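Local coordinates for tyrosine aminotransferase (Leishmania infantum, PDB 4IX8), which probably transfers the amino group of L-tyrosine to 2-oxoglutarate, using pyridoxal 5'-phosphate as cofactor, at residues P86-E91 and L333-E338; T120-F125 and F262-D267; L154-N159 and V308-L313; S170-K175 and G408-M413; H360-S365 and F438-K443. All coordinates share one frame; numbering follows the deposited sequence.

Contact 1 of 5, residues P86-E91 and L333-E338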
# COMPACT_ATOMS: atom_id res chain seq x y z
N PRO A 86 -22.00 1.16 5.79
CA PRO A 86 -23.17 0.33 6.10
C PRO A 86 -22.93 -0.71 7.22
O PRO A 86 -21.87 -1.36 7.24
CB PRO A 86 -23.44 -0.40 4.77
CG PRO A 86 -22.80 0.46 3.70
CD PRO A 86 -21.59 1.06 4.38
N ASP A 87 -23.93 -0.90 8.08
CA ASP A 87 -23.83 -1.79 9.22
C ASP A 87 -23.58 -3.22 8.77
O ASP A 87 -22.82 -3.98 9.39
CB ASP A 87 -25.12 -1.73 10.07
CG ASP A 87 -25.18 -0.51 10.95
OD1 ASP A 87 -24.11 -0.05 11.39
OD2 ASP A 87 -26.32 -0.01 11.22
N ILE A 88 -24.20 -3.57 7.66
CA ILE A 88 -24.03 -4.91 7.15
C ILE A 88 -22.53 -5.22 6.78
O ILE A 88 -22.05 -6.36 6.92
CB ILE A 88 -24.94 -5.09 5.95
CG1 ILE A 88 -24.95 -6.55 5.52
CG2 ILE A 88 -24.47 -4.17 4.77
CD1 ILE A 88 -25.69 -6.78 4.23
N VAL A 89 -21.77 -4.20 6.36
CA VAL A 89 -20.34 -4.39 6.05
C VAL A 89 -19.55 -4.50 7.34
O VAL A 89 -18.67 -5.34 7.47
CB VAL A 89 -19.75 -3.25 5.14
CG1 VAL A 89 -18.27 -3.44 4.86
CG2 VAL A 89 -20.50 -3.17 3.84
N THR A 90 -19.86 -3.63 8.28
CA THR A 90 -19.26 -3.67 9.60
C THR A 90 -19.46 -5.01 10.33
O THR A 90 -18.55 -5.53 10.95
CB THR A 90 -19.83 -2.50 10.48
OG1 THR A 90 -19.40 -1.26 9.90
CG2 THR A 90 -19.33 -2.57 11.93
N GLU A 91 -20.65 -5.60 10.22
CA GLU A 91 -20.92 -6.82 10.95
C GLU A 91 -20.34 -8.02 10.17
O GLU A 91 -19.93 -9.02 10.78
CB GLU A 91 -22.43 -6.96 11.17
CG GLU A 91 -22.99 -6.07 12.35
CD GLU A 91 -22.27 -6.31 13.71
OE1 GLU A 91 -22.02 -7.50 14.08
OE2 GLU A 91 -21.90 -5.30 14.37
N LEU A 333 -22.44 -7.01 -3.00
CA LEU A 333 -23.63 -7.25 -3.80
C LEU A 333 -24.90 -7.11 -2.99
O LEU A 333 -25.98 -7.23 -3.53
CB LEU A 333 -23.58 -8.65 -4.41
CG LEU A 333 -22.42 -8.98 -5.35
CD1 LEU A 333 -22.50 -10.45 -5.72
CD2 LEU A 333 -22.45 -8.12 -6.60
N LYS A 334 -24.79 -6.98 -1.68
CA LYS A 334 -25.97 -6.99 -0.81
C LYS A 334 -26.31 -5.60 -0.27
O LYS A 334 -27.35 -5.40 0.31
CB LYS A 334 -25.76 -7.95 0.36
CG LYS A 334 -25.71 -9.42 -0.01
CD LYS A 334 -25.86 -10.27 1.26
CE LYS A 334 -25.77 -11.76 0.99
NZ LYS A 334 -25.87 -12.59 2.25
N CYS A 335 -25.44 -4.63 -0.50
CA CYS A 335 -25.65 -3.30 0.03
C CYS A 335 -26.80 -2.66 -0.67
O CYS A 335 -26.85 -2.64 -1.90
CB CYS A 335 -24.40 -2.46 -0.14
SG CYS A 335 -23.22 -2.82 1.16
N PRO A 336 -27.76 -2.14 0.12
CA PRO A 336 -28.97 -1.61 -0.51
C PRO A 336 -28.75 -0.21 -1.06
O PRO A 336 -27.92 0.55 -0.55
CB PRO A 336 -29.98 -1.59 0.65
CG PRO A 336 -29.13 -1.54 1.92
CD PRO A 336 -27.70 -1.79 1.55
N THR A 337 -29.50 0.09 -2.11
CA THR A 337 -29.49 1.40 -2.73
C THR A 337 -29.69 2.50 -1.68
O THR A 337 -29.10 3.57 -1.78
CB THR A 337 -30.58 1.47 -3.81
OG1 THR A 337 -30.68 2.80 -4.33
CG2 THR A 337 -31.94 1.03 -3.23
N GLU A 338 -30.43 2.21 -0.62
CA GLU A 338 -30.77 3.22 0.40
C GLU A 338 -29.53 3.81 1.13
O GLU A 338 -29.50 5.01 1.47
CB GLU A 338 -31.74 2.61 1.43

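Contact 2 of 5, residues T120-F125 and F262-D267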
# COMPACT_ATOMS: atom_id res chain seq x y z
N THR A 120 -18.84 -9.25 -10.90
CA THR A 120 -20.31 -9.31 -10.94
C THR A 120 -20.91 -7.95 -10.66
O THR A 120 -21.88 -7.54 -11.29
CB THR A 120 -20.85 -10.29 -9.91
OG1 THR A 120 -20.33 -11.60 -10.18
CG2 THR A 120 -22.38 -10.30 -9.93
N TYR A 121 -20.31 -7.24 -9.69
CA TYR A 121 -20.78 -5.90 -9.31
C TYR A 121 -20.68 -4.89 -10.44
O TYR A 121 -21.62 -4.17 -10.70
CB TYR A 121 -19.97 -5.41 -8.10
CG TYR A 121 -20.07 -3.93 -7.78
CD1 TYR A 121 -21.12 -3.40 -7.03
CD2 TYR A 121 -19.05 -3.07 -8.13
CE1 TYR A 121 -21.17 -2.01 -6.71
CE2 TYR A 121 -19.08 -1.74 -7.82
CZ TYR A 121 -20.13 -1.20 -7.13
OH TYR A 121 -20.09 0.15 -6.87
N TRP A 122 -19.57 -4.91 -11.18
CA TRP A 122 -19.34 -3.89 -12.20
C TRP A 122 -20.25 -4.12 -13.41
O TRP A 122 -20.45 -3.21 -14.21
CB TRP A 122 -17.88 -3.85 -12.66
CG TRP A 122 -17.53 -2.43 -13.02
CD1 TRP A 122 -17.64 -1.83 -14.24
CD2 TRP A 122 -17.11 -1.40 -12.10
NE1 TRP A 122 -17.28 -0.50 -14.15
CE2 TRP A 122 -16.98 -0.21 -12.85
CE3 TRP A 122 -16.83 -1.37 -10.74
CZ2 TRP A 122 -16.57 0.98 -12.27
CZ3 TRP A 122 -16.43 -0.18 -10.17
CH2 TRP A 122 -16.30 0.97 -10.93
N ARG A 123 -20.84 -5.30 -13.48
CA ARG A 123 -21.75 -5.65 -14.56
C ARG A 123 -22.98 -4.78 -14.59
O ARG A 123 -23.58 -4.59 -15.64
CB ARG A 123 -22.16 -7.12 -14.46
CG ARG A 123 -20.95 -8.02 -14.52
CD ARG A 123 -21.19 -9.28 -15.29
NE ARG A 123 -19.94 -9.99 -15.60
CZ ARG A 123 -19.91 -11.18 -16.19
NH1 ARG A 123 -21.07 -11.80 -16.51
NH2 ARG A 123 -18.74 -11.76 -16.46
N ARG A 124 -23.35 -4.23 -13.43
CA ARG A 124 -24.54 -3.41 -13.34
C ARG A 124 -24.35 -2.09 -14.06
O ARG A 124 -25.32 -1.39 -14.34
CB ARG A 124 -24.89 -3.16 -11.87
CG ARG A 124 -23.92 -2.18 -11.14
CD ARG A 124 -24.02 -2.25 -9.60
NE ARG A 124 -24.31 -3.61 -9.12
CZ ARG A 124 -24.68 -3.93 -7.88
NH1 ARG A 124 -24.87 -3.00 -6.96
NH2 ARG A 124 -24.91 -5.20 -7.58
N PHE A 125 -23.11 -1.74 -14.35
CA PHE A 125 -22.81 -0.52 -15.07
C PHE A 125 -22.81 -0.72 -16.58
O PHE A 125 -22.59 0.23 -17.34
CB PHE A 125 -21.46 0.03 -14.63
CG PHE A 125 -21.43 0.47 -13.19
CD1 PHE A 125 -22.39 1.36 -12.71
CD2 PHE A 125 -20.45 -0.00 -12.32
CE1 PHE A 125 -22.38 1.77 -11.37
CE2 PHE A 125 -20.43 0.41 -10.96
CZ PHE A 125 -21.39 1.29 -10.50
N PHE A 262 -24.48 7.61 -14.56
CA PHE A 262 -23.06 7.40 -14.62
C PHE A 262 -22.77 6.53 -15.82
O PHE A 262 -23.46 5.53 -16.06
CB PHE A 262 -22.54 6.77 -13.35
CG PHE A 262 -21.13 6.23 -13.50
CD1 PHE A 262 -20.07 7.09 -13.74
CD2 PHE A 262 -20.87 4.88 -13.34
CE1 PHE A 262 -18.79 6.59 -13.88
CE2 PHE A 262 -19.58 4.39 -13.47
CZ PHE A 262 -18.55 5.23 -13.73
N THR A 263 -21.80 6.95 -16.61
CA THR A 263 -21.36 6.19 -17.79
C THR A 263 -19.95 5.65 -17.56
O THR A 263 -18.97 6.39 -17.65
CB THR A 263 -21.35 7.07 -19.08
OG1 THR A 263 -22.65 7.65 -19.31
CG2 THR A 263 -21.01 6.24 -20.28
N SER A 264 -19.85 4.34 -17.33
CA SER A 264 -18.55 3.69 -17.15
C SER A 264 -17.91 3.40 -18.51
O SER A 264 -18.62 3.14 -19.47
CB SER A 264 -18.72 2.38 -16.36
OG SER A 264 -17.49 1.64 -16.26
N VAL A 265 -16.59 3.45 -18.61
CA VAL A 265 -15.93 3.15 -19.88
C VAL A 265 -16.18 1.70 -20.23
O VAL A 265 -15.95 1.26 -21.36
CB VAL A 265 -14.40 3.47 -19.87
CG1 VAL A 265 -14.19 4.94 -19.65
CG2 VAL A 265 -13.67 2.66 -18.83
N ALA A 266 -16.67 0.94 -19.26
CA ALA A 266 -17.07 -0.44 -19.48
C ALA A 266 -18.30 -0.59 -20.39
O ALA A 266 -18.47 -1.65 -21.03
CB ALA A 266 -17.37 -1.11 -18.17
N ASP A 267 -19.16 0.43 -20.42
CA ASP A 267 -20.49 0.31 -21.06
C ASP A 267 -20.46 0.66 -22.54
O ASP A 267 -21.31 1.40 -23.03
CB ASP A 267 -21.49 1.23 -20.36
CG ASP A 267 -22.92 0.95 -20.73
OD1 ASP A 267 -23.22 -0.20 -21.09
OD2 ASP A 267 -23.74 1.91 -20.69
O HOH W 1 -22.23 2.84 -16.83

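Contact 3 of 5, residues L154-N159 and V308-L313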
# COMPACT_ATOMS: atom_id res chain seq x y z
N LEU A 154 0.45 2.14 -13.80
CA LEU A 154 1.46 2.93 -14.49
C LEU A 154 2.82 2.26 -14.55
O LEU A 154 3.47 2.32 -15.58
CB LEU A 154 1.60 4.27 -13.81
CG LEU A 154 0.73 5.43 -14.32
CD1 LEU A 154 -0.62 5.00 -14.79
CD2 LEU A 154 0.55 6.43 -13.18
N THR A 155 3.28 1.64 -13.47
CA THR A 155 4.65 1.15 -13.46
C THR A 155 4.76 -0.22 -14.16
O THR A 155 5.84 -0.71 -14.40
CB THR A 155 5.21 1.06 -12.01
OG1 THR A 155 4.46 0.13 -11.24
CG2 THR A 155 5.14 2.38 -11.36
N ALA A 156 3.63 -0.84 -14.46
CA ALA A 156 3.60 -2.07 -15.25
C ALA A 156 3.53 -1.71 -16.73
O ALA A 156 3.83 -2.53 -17.58
CB ALA A 156 2.41 -2.97 -14.84
N LEU A 157 3.21 -0.45 -17.04
CA LEU A 157 2.99 -0.03 -18.43
C LEU A 157 4.18 0.78 -18.97
O LEU A 157 4.59 0.64 -20.14
CB LEU A 157 1.68 0.79 -18.51
CG LEU A 157 1.23 1.23 -19.89
CD1 LEU A 157 0.77 0.04 -20.74
CD2 LEU A 157 0.14 2.23 -19.73
N CYS A 158 4.69 1.68 -18.14
CA CYS A 158 5.65 2.70 -18.57
C CYS A 158 7.04 2.42 -18.03
O CYS A 158 7.25 1.83 -16.96
CB CYS A 158 5.24 4.10 -18.09
SG CYS A 158 3.57 4.55 -18.53
N ASN A 159 8.00 2.85 -18.82
CA ASN A 159 9.36 2.97 -18.39
C ASN A 159 9.67 4.45 -18.17
O ASN A 159 8.99 5.33 -18.72
CB ASN A 159 10.30 2.40 -19.45
CG ASN A 159 10.08 0.91 -19.74
OD1 ASN A 159 10.08 0.08 -18.83
ND2 ASN A 159 9.95 0.57 -21.01
N VAL A 308 -0.44 -9.21 -17.18
CA VAL A 308 0.58 -10.07 -16.56
C VAL A 308 1.58 -9.21 -15.76
O VAL A 308 1.92 -9.57 -14.63
CB VAL A 308 1.32 -10.92 -17.65
CG1 VAL A 308 2.64 -11.55 -17.12
CG2 VAL A 308 0.37 -12.02 -18.18
N GLY A 309 1.98 -8.06 -16.30
CA GLY A 309 2.89 -7.17 -15.60
C GLY A 309 2.34 -6.69 -14.25
O GLY A 309 3.03 -6.77 -13.22
N MET A 310 1.09 -6.25 -14.24
CA MET A 310 0.46 -5.77 -12.99
C MET A 310 0.41 -6.89 -11.95
O MET A 310 0.79 -6.71 -10.78
CB MET A 310 -0.94 -5.24 -13.29
CG MET A 310 -0.88 -4.00 -14.08
SD MET A 310 -2.47 -3.11 -14.12
CE MET A 310 -3.41 -4.04 -15.37
N GLU A 311 0.05 -8.07 -12.42
CA GLU A 311 0.01 -9.23 -11.56
C GLU A 311 1.35 -9.52 -10.94
O GLU A 311 1.45 -9.79 -9.75
CB GLU A 311 -0.43 -10.45 -12.34
CG GLU A 311 -1.86 -10.42 -12.73
CD GLU A 311 -2.31 -11.73 -13.35
OE1 GLU A 311 -1.96 -12.79 -12.76
OE2 GLU A 311 -3.02 -11.71 -14.39
N ARG A 312 2.37 -9.51 -11.77
CA ARG A 312 3.69 -9.77 -11.25
C ARG A 312 4.05 -8.79 -10.17
O ARG A 312 4.63 -9.18 -9.14
CB ARG A 312 4.75 -9.70 -12.35
CG ARG A 312 4.67 -10.83 -13.29
CD ARG A 312 5.86 -10.81 -14.24
NE ARG A 312 5.75 -11.93 -15.16
CZ ARG A 312 6.64 -12.27 -16.07
NH1 ARG A 312 7.75 -11.56 -16.21
NH2 ARG A 312 6.41 -13.32 -16.84
N LEU A 313 3.70 -7.52 -10.40
CA LEU A 313 4.06 -6.44 -9.47
C LEU A 313 3.25 -6.44 -8.15
O LEU A 313 3.71 -5.86 -7.16
CB LEU A 313 3.88 -5.08 -10.16
CG LEU A 313 4.92 -4.72 -11.24
CD1 LEU A 313 4.67 -3.33 -11.79
CD2 LEU A 313 6.32 -4.77 -10.71

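Contact 4 of 5, residues S170-K175 and G408-M413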
# COMPACT_ATOMS: atom_id res chain seq x y z
N SER A 170 -6.69 17.65 -11.36
CA SER A 170 -6.79 16.25 -11.09
C SER A 170 -6.36 15.93 -9.69
O SER A 170 -5.46 16.57 -9.14
CB SER A 170 -5.91 15.45 -12.08
OG SER A 170 -4.60 16.00 -12.11
N PHE A 171 -6.96 14.86 -9.17
CA PHE A 171 -6.51 14.15 -7.97
C PHE A 171 -5.00 13.99 -8.08
O PHE A 171 -4.52 13.46 -9.06
CB PHE A 171 -7.20 12.78 -7.91
CG PHE A 171 -6.79 11.91 -6.74
CD1 PHE A 171 -6.96 12.34 -5.44
CD2 PHE A 171 -6.28 10.64 -6.96
CE1 PHE A 171 -6.59 11.52 -4.36
CE2 PHE A 171 -5.92 9.82 -5.90
CZ PHE A 171 -6.06 10.26 -4.60
N PRO A 172 -4.24 14.49 -7.10
CA PRO A 172 -2.80 14.64 -7.33
C PRO A 172 -1.96 13.35 -7.45
O PRO A 172 -0.79 13.44 -7.83
CB PRO A 172 -2.32 15.42 -6.10
CG PRO A 172 -3.55 15.86 -5.34
CD PRO A 172 -4.71 15.08 -5.82
N HIS A 173 -2.53 12.19 -7.19
CA HIS A 173 -1.75 10.99 -7.13
C HIS A 173 -1.18 10.58 -8.49
O HIS A 173 -0.08 10.00 -8.50
CB HIS A 173 -2.56 9.82 -6.57
CG HIS A 173 -1.71 8.76 -5.93
ND1 HIS A 173 -0.81 9.04 -4.93
CD2 HIS A 173 -1.66 7.42 -6.13
CE1 HIS A 173 -0.23 7.92 -4.53
NE2 HIS A 173 -0.73 6.92 -5.24
N TYR A 174 -1.86 10.85 -9.62
CA TYR A 174 -1.31 10.46 -10.92
C TYR A 174 0.01 11.16 -11.15
O TYR A 174 1.03 10.53 -11.52
CB TYR A 174 -2.29 10.75 -12.06
CG TYR A 174 -3.48 9.85 -11.89
CD1 TYR A 174 -3.47 8.56 -12.39
CD2 TYR A 174 -4.57 10.25 -11.11
CE1 TYR A 174 -4.55 7.69 -12.16
CE2 TYR A 174 -5.65 9.39 -10.87
CZ TYR A 174 -5.63 8.12 -11.39
OH TYR A 174 -6.69 7.26 -11.17
N LYS A 175 0.03 12.44 -10.83
CA LYS A 175 1.24 13.24 -10.99
C LYS A 175 2.33 12.77 -10.04
O LYS A 175 3.51 12.71 -10.40
CB LYS A 175 0.89 14.71 -10.76
CG LYS A 175 2.03 15.64 -10.52
CD LYS A 175 2.67 16.09 -11.75
CE LYS A 175 3.57 17.28 -11.44
NZ LYS A 175 4.68 17.22 -12.40
N GLY A 408 -6.02 25.52 -6.35
CA GLY A 408 -6.08 24.61 -7.49
C GLY A 408 -4.75 24.26 -8.11
O GLY A 408 -4.64 23.29 -8.86
N GLU A 409 -3.75 25.08 -7.80
CA GLU A 409 -2.34 24.81 -8.12
C GLU A 409 -1.98 23.36 -7.75
O GLU A 409 -1.42 22.63 -8.54
CB GLU A 409 -1.46 25.77 -7.34
CG GLU A 409 -0.18 26.17 -7.99
CD GLU A 409 0.66 27.08 -7.09
OE1 GLU A 409 1.70 26.57 -6.59
OE2 GLU A 409 0.27 28.26 -6.84
N ILE A 410 -2.35 22.96 -6.55
CA ILE A 410 -2.10 21.62 -6.03
C ILE A 410 -2.56 20.52 -6.99
O ILE A 410 -2.02 19.42 -6.98
CB ILE A 410 -2.84 21.44 -4.66
CG1 ILE A 410 -2.23 22.38 -3.63
CG2 ILE A 410 -2.77 20.05 -4.12
CD1 ILE A 410 -0.74 22.23 -3.44
N PHE A 411 -3.60 20.81 -7.76
CA PHE A 411 -4.23 19.84 -8.62
C PHE A 411 -3.87 20.06 -10.08
O PHE A 411 -4.45 19.42 -10.94
CB PHE A 411 -5.75 19.89 -8.47
CG PHE A 411 -6.24 19.61 -7.07
CD1 PHE A 411 -6.40 20.65 -6.14
CD2 PHE A 411 -6.55 18.31 -6.67
CE1 PHE A 411 -6.88 20.41 -4.86
CE2 PHE A 411 -7.01 18.04 -5.38
CZ PHE A 411 -7.17 19.10 -4.47
N GLY A 412 -2.98 21.02 -10.36
CA GLY A 412 -2.56 21.30 -11.73
C GLY A 412 -3.28 22.43 -12.45
O GLY A 412 -3.07 22.62 -13.66
N MET A 413 -4.10 23.22 -11.75
CA MET A 413 -4.76 24.35 -12.42
C MET A 413 -4.99 25.51 -11.46
O MET A 413 -5.86 25.46 -10.60
CB MET A 413 -6.08 23.94 -13.05
CG MET A 413 -6.65 25.05 -13.87
SD MET A 413 -8.05 24.60 -14.92
CE MET A 413 -7.27 23.67 -16.22
O HOH W 2 -2.38 16.78 -10.61

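Contact 5 of 5, residues H360-S365 and F438-K443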
# COMPACT_ATOMS: atom_id res chain seq x y z
N HIS A 360 -23.89 36.69 -4.63
CA HIS A 360 -23.18 37.94 -4.35
C HIS A 360 -22.16 38.21 -5.46
O HIS A 360 -21.60 37.27 -6.04
CB HIS A 360 -22.43 37.88 -3.02
CG HIS A 360 -23.31 37.70 -1.83
ND1 HIS A 360 -23.74 36.46 -1.39
CD2 HIS A 360 -23.81 38.60 -0.95
CE1 HIS A 360 -24.50 36.61 -0.32
NE2 HIS A 360 -24.55 37.90 -0.03
N ASP A 361 -21.87 39.48 -5.70
CA ASP A 361 -20.93 39.83 -6.75
C ASP A 361 -19.50 39.87 -6.22
O ASP A 361 -18.92 40.94 -6.06
CB ASP A 361 -21.35 41.17 -7.36
CG ASP A 361 -20.53 41.54 -8.56
OD1 ASP A 361 -20.28 40.68 -9.42
OD2 ASP A 361 -20.13 42.71 -8.65
N ILE A 362 -18.94 38.70 -5.93
CA ILE A 362 -17.68 38.61 -5.18
C ILE A 362 -16.57 37.91 -5.94
O ILE A 362 -15.51 37.63 -5.38
CB ILE A 362 -17.88 37.88 -3.83
CG1 ILE A 362 -18.74 36.64 -4.04
CG2 ILE A 362 -18.57 38.79 -2.82
CD1 ILE A 362 -18.65 35.62 -2.94
N GLY A 363 -16.81 37.59 -7.21
CA GLY A 363 -15.76 37.13 -8.09
C GLY A 363 -15.52 35.64 -8.07
O GLY A 363 -14.45 35.17 -8.47
N ILE A 364 -16.54 34.90 -7.61
CA ILE A 364 -16.51 33.44 -7.54
C ILE A 364 -17.56 32.84 -8.48
O ILE A 364 -18.74 33.13 -8.36
CB ILE A 364 -16.76 32.92 -6.11
CG1 ILE A 364 -15.55 33.24 -5.24
CG2 ILE A 364 -16.98 31.39 -6.08
CD1 ILE A 364 -15.78 33.05 -3.79
N SER A 365 -17.09 32.07 -9.45
CA SER A 365 -17.96 31.32 -10.34
C SER A 365 -17.78 29.82 -10.07
O SER A 365 -16.74 29.40 -9.56
CB SER A 365 -17.61 31.67 -11.79
OG SER A 365 -18.36 30.91 -12.69
N PHE A 438 -15.19 37.86 3.47
CA PHE A 438 -13.78 37.97 3.13
C PHE A 438 -13.58 38.62 1.76
O PHE A 438 -12.71 39.48 1.57
CB PHE A 438 -13.14 36.60 3.16
CG PHE A 438 -11.77 36.56 2.60
CD1 PHE A 438 -10.69 36.94 3.35
CD2 PHE A 438 -11.55 36.12 1.33
CE1 PHE A 438 -9.43 36.90 2.85
CE2 PHE A 438 -10.28 36.06 0.83
CZ PHE A 438 -9.22 36.46 1.59
N CYS A 439 -14.40 38.21 0.80
CA CYS A 439 -14.30 38.74 -0.54
C CYS A 439 -14.63 40.25 -0.59
O CYS A 439 -13.89 41.03 -1.20
CB CYS A 439 -15.23 37.97 -1.47
SG CYS A 439 -14.61 36.38 -1.91
N GLU A 440 -15.73 40.65 0.05
CA GLU A 440 -16.16 42.05 0.02
C GLU A 440 -15.07 42.95 0.56
O GLU A 440 -14.80 44.03 0.03
CB GLU A 440 -17.44 42.26 0.83
CG GLU A 440 -18.64 41.46 0.34
CD GLU A 440 -19.33 42.07 -0.87
OE1 GLU A 440 -18.79 43.02 -1.49
OE2 GLU A 440 -20.44 41.57 -1.21
N ARG A 441 -14.42 42.48 1.61
CA ARG A 441 -13.36 43.22 2.24
C ARG A 441 -12.14 43.44 1.33
O ARG A 441 -11.54 44.51 1.37
CB ARG A 441 -12.95 42.49 3.51
CG ARG A 441 -11.78 43.09 4.22
CD ARG A 441 -11.64 42.51 5.62
NE ARG A 441 -11.35 41.07 5.58
CZ ARG A 441 -12.16 40.11 6.02
NH1 ARG A 441 -13.35 40.39 6.55
NH2 ARG A 441 -11.78 38.85 5.92
N HIS A 442 -11.79 42.44 0.51
CA HIS A 442 -10.60 42.55 -0.34
C HIS A 442 -10.88 43.09 -1.76
O HIS A 442 -9.94 43.35 -2.52
CB HIS A 442 -9.92 41.18 -0.44
CG HIS A 442 -9.19 40.79 0.81
ND1 HIS A 442 -7.86 41.07 1.01
CD2 HIS A 442 -9.60 40.10 1.91
CE1 HIS A 442 -7.47 40.59 2.17
NE2 HIS A 442 -8.51 40.00 2.75
N LYS A 443 -12.14 43.28 -2.11
CA LYS A 443 -12.54 43.84 -3.42
C LYS A 443 -12.01 45.23 -3.76
O LYS A 443 -11.45 45.93 -2.91
CB LYS A 443 -14.07 43.89 -3.51
CG LYS A 443 -14.66 42.59 -4.04
CD LYS A 443 -16.16 42.55 -3.85
CE LYS A 443 -16.87 43.48 -4.82
NZ LYS A 443 -18.31 43.15 -4.90

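Contact 1 of 5, residues P86-E91 and L333-E338
Cys335 turns its sulfur into a shallow notch on the first turn of helix 87-99, made by Pro86, Ile88 and Val89. Its SG stands anti to its own carbonyl carbon (chi1 -81°) and lies closest to Val89 CG2, at 3.8 Å. Ile88 CG2 is 4.1 Å from Cys335 SG, and Pro86 CG, on the N-cap proline, is 4.2 Å from the same sulfur. Ile88 uses both branches: with chi1 at -172° and chi2 at -173° its longer branch is fully extended, taking CD1 to 4.0 Å from Lys334 CB while CG2 stays with the cysteine. The two side chains cross at about a right angle, and Lys334 touches only with its root; beyond CG it runs extended and away from the helix. Packing across the two segments is entirely apolar. Thr331 lies against Ile88 and Val89, and Glu91 makes a salt bridge with Arg98 of the second subunit. The 333-338 chain links helix 322-331 to helix 337-355 and packs against the start of helix 87-99.

Contact 2 of 5, residues T120-F125 and F262-D267
Trp122 and Ser264 form the polar centre of this contact: the indole NE1 donates to Ser264 OG over 3.0 Å, nearly straight at 168° and only 6° out of the ring plane. Glu250 also bonds to that hydroxyl, which is buried. Beside it Ala266 CB sits at the same indole edge, 4.0 Å from Trp122 CD1, and Phe125 of the tryptophan's own segment sets CD2 over one indole face. Ser264 to Asp267 form a type I beta turn in the loop joining the parallel strands 246-249 and 274-279 of the large sheet, and the chain of helix 112-122 packs against it. Toward the more open side, the partly exposed Phe125 and Phe262 make a T-shaped pair, the Phe262 edge meeting the Phe125 face, with centroids 5.4 Å apart and planes at 87°. Between the backbones a water donates to Phe125 O at 2.7 Å and to Phe262 O, and accepts from Ser264 N. Buried Asp267 brings CB to 3.4 Å from Phe125 O, while its carboxylate bonds to Gln127 and forms salt bridges with Arg131 and Arg229.

Contact 3 of 5, residues L154-N159 and V308-L313
Thr155 OG1 is hydrogen-bonded to Val151 O, one turn back in its own helix, and across the contact the same oxygen meets Leu313 CD1 at 3.5 Å. The hydroxyl lies between the backbone N and the carbonyl carbon (chi1 63°), which suits the bond back to the helix. Ala156 is the centre of the packing. Its CB points at helix 304-313 where Gly309 has no side chain, so the backbones come close, with the CA atoms of Ala156 and Gly309 5.2 Å apart. Ala156 CB lies 3.8 Å from Gly309 C and 3.5 Å from Met310 CG, while Leu313 CD1 closes over it from the next turn, 3.8 Å from Ala156 CB. The contact thus packs the C-terminal part of helix 145-157 against helix 304-313. Thr49 of the second subunit packs on Leu313. No polar bond joins the two segments, which implies that the helices are held here by close apolar packing, while Thr155 OG1 and O are satisfied by Val151 O and by Ser43 OG of the second subunit.

Contact 4 of 5, residues S170-K175 and G408-M413
Phe411, Ser170 and Pro172 carry a junction between the two sheets of this class I aminotransferase. Ser170 and Pro172 lie in the connection that leaves strand 163-168 for helix 173-181, part of a beta-alpha-beta crossover to strand 184-191, and Phe411 ends a short 3-10 turn between strands 403-407 and 416-420 of the smaller sheet. Backbone joins backbone where Ser170 N donates to Phe411 O over 2.9 Å; the donor lies in the carbonyl plane on a lone pair, although the bond is bent, with 146° at the hydrogen. Phe411 holds CG anti to its carbonyl carbon (chi1 -59°), which lays the ring alongside Pro172, the two side chains pointing the same way. Pro172 CD comes to 3.8 Å from Phe411 CE2, meeting the ring obliquely, while Pro172 CG is 4.4 Å from Ile410 CG2. Ile410 CG2 also lies over one face of the phenyl ring, offset toward its rim. The turn closes with the paired bonds of a Schellman motif, Met413 N to Gly408 O and, from Gly412 at positive phi, Gly412 N to Glu409 O; Phe411 N makes a 3-10 bond to Gly408 O from the opposite face of its plane. A water bonds to Ser170 OG at 2.8 Å and makes a weak bond to Phe411 O. At its edge, the Phe411 ring brings CD2 to 3.2 Å from Ser170 O.

Contact 5 of 5, residues H360-S365 and F438-K443
Lys443, just past the end of the C-terminal helix 425-442, reaches back to the chain that enters edge strand 364-365 of the smaller sheet, and its NZ donates to Asp361 O over 2.6 Å. The donor stands 22° out of the carbonyl plane, with a C=O...N angle of 157°. A bend at chi3 (73°) carries the amine there, and it also brings NZ to Glu440 OE1, a salt bridge whose hydrogen bond is weak at 3.4 Å. The same ammonium thus serves a backbone carbonyl and a carboxylate. Asp361 is the centre of an inverse gamma turn, in which Ile362 N makes a weak bond to His360 O. Its OD1 bonds to Tyr383 OH; OD2 is 4.2 Å from Lys443 NZ, too far for a salt bridge, though the opposite charges may attract weakly. Beside these polar groups, the helix packs by its apolar side. Cys439 faces Ile362, which also lays CG2 across the Glu440 side chain, 3.7 Å from Glu440 OE2. In addition, Ile364 CD1 touches Cys439 SG at 4.0 Å, and the closest apolar approach is Ile362 CB to Cys439 CB, 3.5 Å.

How the contacts relate
From the N terminus, contacts 1, 2, 3 and 4 open in turn. Contact 2 closes first, at 262-267, followed by contact 3 at 308-313 and contact 1 at 333-338, so the long loop of contact 1 encloses contacts 2 and 3, which cross each other. Contact 5 opens at 360-365. Contact 4 closes at 408-413 and crosses all the others; contact 5 ends at 438-443. Contact 1 sets the start of helix 87-99 against the chain entering helix 337-355, contact 2 ties helix 112-122 to a loop of the large sheet, contact 3 joins helices 145-157 and 304-313, contact 4 links the large sheet to the smaller one, and contact 5 fastens the C-terminal helix there. Contacts 1 and 2 touch through Leu333, which packs on Tyr121.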